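PDB 4JP0: insecticidal crystal protein Cry35Ab1, which forms one component of a binary insecticidal toxin active on western corn rootworm, whose primary target is probably the larval midgut epithelium. Local coordinates for residues Y158-S162 with N342-Y346; T230-E236 with M290-E295; L313-E319 with M331-D337. One frame throughout, in Å; residues are numbered along the deposited sequence.

Interaction 1: Y158-S162 with N342-Y346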
# COMPACT_ATOMS: atom_id res chain seq x y z
N TYR A 158 -9.40 18.17 15.07
CA TYR A 158 -10.22 18.84 14.06
C TYR A 158 -10.38 20.30 14.48
O TYR A 158 -10.26 20.61 15.66
CB TYR A 158 -11.57 18.15 13.84
CG TYR A 158 -12.41 17.99 15.08
CD1 TYR A 158 -13.28 18.99 15.49
CD2 TYR A 158 -12.35 16.82 15.83
CE1 TYR A 158 -14.05 18.84 16.62
CE2 TYR A 158 -13.12 16.66 16.96
CZ TYR A 158 -13.97 17.67 17.35
OH TYR A 158 -14.73 17.50 18.48
N PRO A 159 -10.66 21.19 13.52
CA PRO A 159 -10.71 22.62 13.80
C PRO A 159 -11.85 22.97 14.73
O PRO A 159 -12.85 22.25 14.79
CB PRO A 159 -10.97 23.24 12.43
CG PRO A 159 -10.45 22.16 11.45
CD PRO A 159 -10.93 20.89 12.11
N LYS A 160 -11.69 24.07 15.45
CA LYS A 160 -12.76 24.55 16.34
C LYS A 160 -13.05 25.98 15.98
O LYS A 160 -12.18 26.67 15.44
CB LYS A 160 -12.33 24.47 17.80
CG LYS A 160 -11.80 23.13 18.23
CD LYS A 160 -12.93 22.11 18.38
CE LYS A 160 -12.38 20.79 18.92
NZ LYS A 160 -11.13 20.36 18.22
N TYR A 161 -14.26 26.44 16.28
CA TYR A 161 -14.62 27.82 15.97
C TYR A 161 -13.79 28.80 16.81
O TYR A 161 -13.42 28.51 17.94
CB TYR A 161 -16.10 28.07 16.24
CG TYR A 161 -17.04 27.64 15.14
CD1 TYR A 161 -17.71 26.42 15.23
CD2 TYR A 161 -17.29 28.46 14.05
CE1 TYR A 161 -18.61 26.04 14.23
CE2 TYR A 161 -18.18 28.09 13.05
CZ TYR A 161 -18.84 26.86 13.13
OH TYR A 161 -19.73 26.47 12.14
N SER A 162 -13.50 29.95 16.21
CA SER A 162 -12.75 31.01 16.88
C SER A 162 -13.77 31.92 17.54
O SER A 162 -14.66 32.41 16.84
CB SER A 162 -11.99 31.84 15.86
OG SER A 162 -12.86 32.86 15.35
N ASN A 342 -17.07 14.26 13.43
CA ASN A 342 -17.20 15.01 14.67
C ASN A 342 -17.83 16.32 14.36
O ASN A 342 -17.52 16.91 13.33
CB ASN A 342 -15.82 15.30 15.26
CG ASN A 342 -15.30 14.14 16.04
OD1 ASN A 342 -15.55 14.05 17.26
ND2 ASN A 342 -14.57 13.23 15.36
N VAL A 343 -18.72 16.79 15.22
CA VAL A 343 -19.29 18.11 14.99
C VAL A 343 -18.77 19.14 16.00
O VAL A 343 -18.35 18.79 17.13
CB VAL A 343 -20.83 18.09 15.05
CG1 VAL A 343 -21.39 17.32 13.87
CG2 VAL A 343 -21.30 17.47 16.36
N THR A 344 -18.80 20.40 15.63
CA THR A 344 -18.41 21.42 16.58
C THR A 344 -19.34 22.59 16.38
O THR A 344 -19.91 22.78 15.31
CB THR A 344 -16.89 21.77 16.49
OG1 THR A 344 -16.52 22.66 17.56
CG2 THR A 344 -16.54 22.55 15.21
N SER A 345 -19.52 23.38 17.42
CA SER A 345 -20.53 24.42 17.34
C SER A 345 -20.08 25.79 17.75
O SER A 345 -18.99 25.98 18.31
CB SER A 345 -21.69 24.00 18.24
OG SER A 345 -21.23 23.96 19.59
N TYR A 346 -20.95 26.76 17.47
CA TYR A 346 -20.73 28.14 17.87
C TYR A 346 -22.08 28.78 18.16
O TYR A 346 -22.92 28.84 17.29
CB TYR A 346 -20.07 28.92 16.76
CG TYR A 346 -19.71 30.26 17.24
CD1 TYR A 346 -18.87 30.42 18.32
CD2 TYR A 346 -20.23 31.40 16.64
CE1 TYR A 346 -18.54 31.68 18.79
CE2 TYR A 346 -19.90 32.67 17.11
CZ TYR A 346 -19.05 32.80 18.19
OH TYR A 346 -18.71 34.05 18.67
O HOH W 1 -16.38 19.85 19.56
O HOH W 2 -16.28 15.36 19.24

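Interaction 2: T230-E236 with M290-E295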
# COMPACT_ATOMS: atom_id res chain seq x y z
N THR A 230 -28.19 16.10 6.42
CA THR A 230 -27.43 15.01 5.86
C THR A 230 -26.07 15.53 5.41
O THR A 230 -25.94 16.63 4.89
CB THR A 230 -28.21 14.40 4.68
OG1 THR A 230 -27.51 13.27 4.16
CG2 THR A 230 -28.24 15.36 3.51
N TYR A 231 -25.04 14.74 5.67
CA TYR A 231 -23.71 15.10 5.19
C TYR A 231 -23.25 13.94 4.34
O TYR A 231 -23.79 12.84 4.45
CB TYR A 231 -22.71 15.40 6.31
CG TYR A 231 -22.39 14.23 7.20
CD1 TYR A 231 -21.36 13.35 6.88
CD2 TYR A 231 -23.10 14.00 8.38
CE1 TYR A 231 -21.06 12.30 7.68
CE2 TYR A 231 -22.79 12.93 9.20
CZ TYR A 231 -21.77 12.09 8.84
OH TYR A 231 -21.43 11.01 9.61
N GLU A 232 -22.26 14.20 3.49
CA GLU A 232 -21.71 13.19 2.60
C GLU A 232 -20.39 12.62 3.11
O GLU A 232 -19.62 13.31 3.76
CB GLU A 232 -21.45 13.84 1.26
CG GLU A 232 -22.71 14.37 0.59
CD GLU A 232 -22.39 15.19 -0.65
OE1 GLU A 232 -21.24 15.07 -1.16
OE2 GLU A 232 -23.28 15.95 -1.10
N TRP A 233 -20.13 11.37 2.80
CA TRP A 233 -18.85 10.78 3.13
C TRP A 233 -18.60 9.66 2.14
O TRP A 233 -19.44 9.43 1.26
CB TRP A 233 -18.81 10.28 4.57
CG TRP A 233 -19.83 9.21 4.89
CD1 TRP A 233 -21.15 9.38 5.19
CD2 TRP A 233 -19.58 7.81 4.97
NE1 TRP A 233 -21.74 8.16 5.43
CE2 TRP A 233 -20.79 7.18 5.30
CE3 TRP A 233 -18.44 7.02 4.76
CZ2 TRP A 233 -20.90 5.80 5.44
CZ3 TRP A 233 -18.54 5.66 4.91
CH2 TRP A 233 -19.76 5.05 5.24
N GLY A 234 -17.49 8.97 2.29
CA GLY A 234 -17.13 7.92 1.36
C GLY A 234 -16.07 8.43 0.40
O GLY A 234 -15.07 9.03 0.81
N THR A 235 -16.30 8.24 -0.89
CA THR A 235 -15.35 8.71 -1.88
C THR A 235 -16.07 9.02 -3.16
O THR A 235 -17.07 8.39 -3.47
CB THR A 235 -14.25 7.67 -2.13
OG1 THR A 235 -13.33 8.18 -3.10
CG2 THR A 235 -14.84 6.43 -2.80
N GLU A 236 -15.56 10.01 -3.88
CA GLU A 236 -16.12 10.38 -5.17
C GLU A 236 -15.21 9.89 -6.27
O GLU A 236 -15.45 10.15 -7.45
CB GLU A 236 -16.30 11.89 -5.29
CG GLU A 236 -17.43 12.47 -4.45
CD GLU A 236 -17.61 13.96 -4.65
OE1 GLU A 236 -16.79 14.57 -5.37
OE2 GLU A 236 -18.56 14.53 -4.06
N MET A 290 -16.23 0.98 -0.93
CA MET A 290 -16.67 2.34 -0.58
C MET A 290 -17.17 3.12 -1.78
O MET A 290 -16.49 3.23 -2.81
CB MET A 290 -15.56 3.15 0.07
CG MET A 290 -16.09 4.51 0.54
SD MET A 290 -14.76 5.53 1.08
CE MET A 290 -14.26 4.64 2.57
N GLU A 291 -18.35 3.70 -1.66
CA GLU A 291 -18.82 4.61 -2.68
C GLU A 291 -19.07 6.00 -2.09
O GLU A 291 -18.35 6.43 -1.26
CB GLU A 291 -20.05 4.09 -3.40
CG GLU A 291 -20.23 2.62 -3.31
CD GLU A 291 -21.40 2.11 -4.10
OE1 GLU A 291 -22.25 2.91 -4.58
OE2 GLU A 291 -21.44 0.89 -4.26
N LYS A 292 -20.10 6.66 -2.55
CA LYS A 292 -20.50 7.97 -2.05
C LYS A 292 -21.78 7.79 -1.21
O LYS A 292 -22.77 7.23 -1.69
CB LYS A 292 -20.75 8.91 -3.24
CG LYS A 292 -21.20 10.31 -2.88
CD LYS A 292 -21.17 11.23 -4.11
CE LYS A 292 -21.57 12.67 -3.77
NZ LYS A 292 -20.81 13.72 -4.56
N TYR A 293 -21.77 8.26 0.04
CA TYR A 293 -22.93 8.11 0.95
C TYR A 293 -23.44 9.40 1.58
O TYR A 293 -22.79 10.44 1.50
CB TYR A 293 -22.60 7.13 2.07
CG TYR A 293 -22.01 5.85 1.57
CD1 TYR A 293 -20.65 5.60 1.70
CD2 TYR A 293 -22.82 4.89 0.95
CE1 TYR A 293 -20.10 4.44 1.23
CE2 TYR A 293 -22.28 3.73 0.47
CZ TYR A 293 -20.91 3.50 0.61
OH TYR A 293 -20.36 2.35 0.15
N GLN A 294 -24.61 9.30 2.22
CA GLN A 294 -25.18 10.41 3.00
C GLN A 294 -25.69 9.88 4.33
O GLN A 294 -26.54 8.99 4.36
CB GLN A 294 -26.32 11.08 2.26
CG GLN A 294 -25.99 11.40 0.83
CD GLN A 294 -26.54 12.74 0.40
OE1 GLN A 294 -27.63 13.13 0.81
NE2 GLN A 294 -25.78 13.45 -0.44
N GLU A 295 -25.17 10.40 5.43
CA GLU A 295 -25.57 9.90 6.72
C GLU A 295 -26.56 10.86 7.30
O GLU A 295 -26.31 12.07 7.38
CB GLU A 295 -24.37 9.76 7.65
CG GLU A 295 -24.71 9.08 8.98
CD GLU A 295 -25.27 7.68 8.80
OE1 GLU A 295 -25.06 7.09 7.72
OE2 GLU A 295 -25.92 7.16 9.75

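Interaction 3: L313-E319 with M331-D337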
# COMPACT_ATOMS: atom_id res chain seq x y z
N LEU A 313 -14.64 15.29 8.97
CA LEU A 313 -14.30 13.88 8.73
C LEU A 313 -12.80 13.77 8.56
O LEU A 313 -12.16 14.70 8.04
CB LEU A 313 -14.95 13.41 7.44
CG LEU A 313 -16.47 13.29 7.53
CD1 LEU A 313 -17.09 13.28 6.16
CD2 LEU A 313 -16.78 11.98 8.30
N THR A 314 -12.25 12.63 8.96
CA THR A 314 -10.85 12.34 8.71
C THR A 314 -10.80 11.83 7.30
O THR A 314 -11.52 10.88 6.96
CB THR A 314 -10.31 11.26 9.66
OG1 THR A 314 -10.19 11.82 10.96
CG2 THR A 314 -8.85 10.89 9.29
N ILE A 315 -9.98 12.49 6.48
CA ILE A 315 -9.75 12.07 5.12
C ILE A 315 -8.51 11.22 5.08
O ILE A 315 -7.54 11.52 5.78
CB ILE A 315 -9.53 13.27 4.20
CG1 ILE A 315 -10.68 14.29 4.30
CG2 ILE A 315 -9.41 12.77 2.74
CD1 ILE A 315 -12.04 13.73 3.80
N THR A 316 -8.53 10.15 4.29
CA THR A 316 -7.30 9.37 4.06
C THR A 316 -6.95 9.47 2.59
O THR A 316 -7.80 9.19 1.72
CB THR A 316 -7.51 7.92 4.46
OG1 THR A 316 -7.71 7.87 5.87
CG2 THR A 316 -6.22 7.08 4.25
N SER A 317 -5.72 9.83 2.27
CA SER A 317 -5.30 9.94 0.89
C SER A 317 -4.16 8.93 0.62
O SER A 317 -3.10 9.03 1.20
CB SER A 317 -4.78 11.36 0.59
OG SER A 317 -4.46 11.49 -0.79
N LEU A 318 -4.42 7.97 -0.25
CA LEU A 318 -3.41 6.98 -0.64
C LEU A 318 -2.84 7.48 -1.96
O LEU A 318 -3.60 7.75 -2.89
CB LEU A 318 -4.10 5.64 -0.81
CG LEU A 318 -4.27 4.92 0.54
CD1 LEU A 318 -5.00 3.57 0.40
CD2 LEU A 318 -2.91 4.71 1.12
N GLU A 319 -1.53 7.63 -2.05
CA GLU A 319 -0.93 8.23 -3.25
C GLU A 319 0.31 7.44 -3.64
O GLU A 319 1.15 7.17 -2.81
CB GLU A 319 -0.56 9.70 -2.98
CG GLU A 319 -1.74 10.58 -2.55
CD GLU A 319 -1.34 11.97 -2.03
OE1 GLU A 319 -0.21 12.42 -2.25
OE2 GLU A 319 -2.16 12.64 -1.37
N MET A 331 -1.10 7.86 -9.20
CA MET A 331 -2.39 7.49 -8.68
C MET A 331 -2.67 8.13 -7.33
O MET A 331 -1.78 8.22 -6.50
CB MET A 331 -2.50 5.97 -8.55
CG MET A 331 -3.94 5.54 -8.28
SD MET A 331 -4.26 5.45 -6.50
CE MET A 331 -3.34 3.90 -6.40
N GLN A 332 -3.91 8.55 -7.10
CA GLN A 332 -4.32 9.01 -5.78
C GLN A 332 -5.78 8.70 -5.59
O GLN A 332 -6.54 8.70 -6.55
CB GLN A 332 -4.16 10.52 -5.64
CG GLN A 332 -4.88 11.30 -6.73
CD GLN A 332 -5.02 12.80 -6.44
OE1 GLN A 332 -4.83 13.25 -5.31
NE2 GLN A 332 -5.34 13.57 -7.47
N ILE A 333 -6.17 8.48 -4.34
CA ILE A 333 -7.58 8.31 -4.01
C ILE A 333 -7.76 8.84 -2.62
O ILE A 333 -6.90 8.60 -1.76
CB ILE A 333 -8.05 6.83 -4.12
CG1 ILE A 333 -9.46 6.67 -3.52
CG2 ILE A 333 -7.11 5.94 -3.39
CD1 ILE A 333 -10.14 5.30 -3.83
N GLN A 334 -8.81 9.63 -2.43
CA GLN A 334 -9.15 10.12 -1.11
C GLN A 334 -10.48 9.51 -0.67
O GLN A 334 -11.40 9.34 -1.47
CB GLN A 334 -9.28 11.64 -1.09
CG GLN A 334 -7.96 12.35 -1.20
CD GLN A 334 -7.52 12.45 -2.63
OE1 GLN A 334 -8.33 12.78 -3.51
NE2 GLN A 334 -6.24 12.18 -2.88
N THR A 335 -10.55 9.13 0.60
CA THR A 335 -11.78 8.56 1.16
C THR A 335 -12.01 9.21 2.52
O THR A 335 -11.07 9.72 3.12
CB THR A 335 -11.66 7.03 1.34
OG1 THR A 335 -10.61 6.70 2.25
CG2 THR A 335 -11.24 6.33 0.02
N SER A 336 -13.26 9.20 2.99
CA SER A 336 -13.56 9.70 4.33
C SER A 336 -14.32 8.61 5.08
O SER A 336 -15.08 7.86 4.48
CB SER A 336 -14.36 11.00 4.28
OG SER A 336 -15.59 10.80 3.61
N ASP A 337 -14.11 8.56 6.38
CA ASP A 337 -14.57 7.50 7.28
C ASP A 337 -15.63 8.06 8.22
O ASP A 337 -15.33 8.86 9.12
CB ASP A 337 -13.34 7.05 8.06
CG ASP A 337 -13.62 5.95 9.05
OD1 ASP A 337 -14.82 5.63 9.29
OD2 ASP A 337 -12.69 5.36 9.66

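Interaction 1: Y158-S162 with N342-Y346
Y161 lays one face of its ring against CB of Y346, a CH-pi contact 3.8 Å from the ring centroid and 15° off its normal. The two rings are slid so far apart that they barely overlap. T344 O meets the Y161 ring at its edge, 3.7 Å from CE1, and T344 CG2 packs 3.7 Å from P159 O, a buried carbonyl with no polar partner in the model. No hydrogen bond links the segments directly: 158-162 runs within 3° of the end of edge strand 327-346, yet adds no strand. It belongs to the long loop between strands 135-142 and 174-182, held on the four-stranded antiparallel sheet by side chains, with I310 and F312 of the adjoining strand beneath. Y158 CG sits between the backbone N and the carbonyl carbon (chi1 56°), carrying its ring to N342, whose CB lies over one face, 3.8 Å from the centroid. NZ of the exposed K160 sits above the opposite face, bound to Y158 O at 2.7 Å. N342 ND2 is tied to T340 O. Water takes over at the hydroxyl: Y158 OH lies 2.7 Å from one that donates to N342 OD1. A second has weak links to V343 O and T344 OG1.

Interaction 2: T230-E236 with M290-E295
W233 and Y293 meet as a hydrogen-bonded antiparallel pair whose rings share a face of the sheet without stacking: their planes stand 38° apart, and the closest ring atoms, W233 CH2 and Y293 CD1, are 3.7 Å from each other. CB of Y293 covers the five-membered ring of the indole, 3.9 Å from its centroid, so the start of the tyrosine side chain takes one part of the indole face and CD1 of its ring the other. W233 reaches this place because its CG is tucked between the backbone N and the carbonyl carbon (chi1 61°). NE1 is buried here with no polar partner in the model. On the same face, Y231 and E295 run side by side in one direction, with E295 CB over the phenol face, 4.1 Å from the ring centroid. Y293 OH accepts the N-H of E291 at 3.0 Å and also bonds K288 NZ. Beside E232, whose side chain is on the opposite face, K292 forms two salt bridges. One is long, K292 NZ to E232 OE1 3.7 Å; in the other, to E236, the modelled separation is too short to be trusted in detail. Backbone bonds tie the strands, W233 and Y293 exchanging one pair, before T235 N reaches E291 O at 2.8 Å. This two-stranded ribbon, within the range of the insecticidal crystal toxin P42 family, meets the larger sheet through backbone bonds of E232 to V215 and of G234 to S336, with the Y231 ring stacked on Y341 and I253 of a loop against both W233 and Y293.

Interaction 3: L313-E319 with M331-D337
S317 and Q334 face each other as a non-hydrogen-bonded pair of an antiparallel hairpin, and their side chains supply the bond that the backbone lacks there. With OG anti to the backbone N (chi1 -176°), S317 receives the N-H of Q334 NE2 at 2.8 Å, almost perfectly straight at 178° and within the plane of the amide. Q334 can deliver it because its chain bends at chi2 (82°), turning NE2 toward the serine hydroxyl. The same NE2 donates to Q332 OE1 at 3.0 Å from above the carbonyl plane, while S317 OG donates a hydrogen bond to the anti lone pair of E319 OE2 at 2.6 Å. Serine OG is thus gripped by two bonds, and the amide nitrogen gives two; E319 OE1 continues the chain to Y321 OH. Farther along this face I315 leans over S336, CD1 to CB 3.6 Å. On the reverse face the side chains meet at longer range: L318 CB touches I333 CG2 at 4.0 Å, the rest of I333 leading away. Paired backbone bonds join T316 to T335 and L318 to I333. Strand 307-323 is the inner member, bonded on its other edge to strand 202-221 through L313, I315, S317 and E319, and T316 OG1 reaches Q209 of that strand. Helix 240-247 packs against L318 and M331, while W233 of strand 225-234 lies on L313 and S336.

Strand 327-346 links the set: interaction 3 uses its first half, interaction 1 its far end, and interaction 2 leans on it from a separate two-stranded sheet. Interactions 2 and 3 are in direct touch, their centres about 13 Å apart. T235 OG1 lies 2.8 Å from Q334 O, G234 O lies 2.8 Å from S336 N, both probable hydrogen bonds, and M290 SD packs 3.5 Å from T335 CB. Interaction 1 stands apart, its centre about 21 Å from either of the others; its nearest atoms are about 7 Å from interaction 2 and about 5 Å from interaction 3. Along the chain, the loop closed by 158-162 with 342-346 encloses the other two, which follow in series.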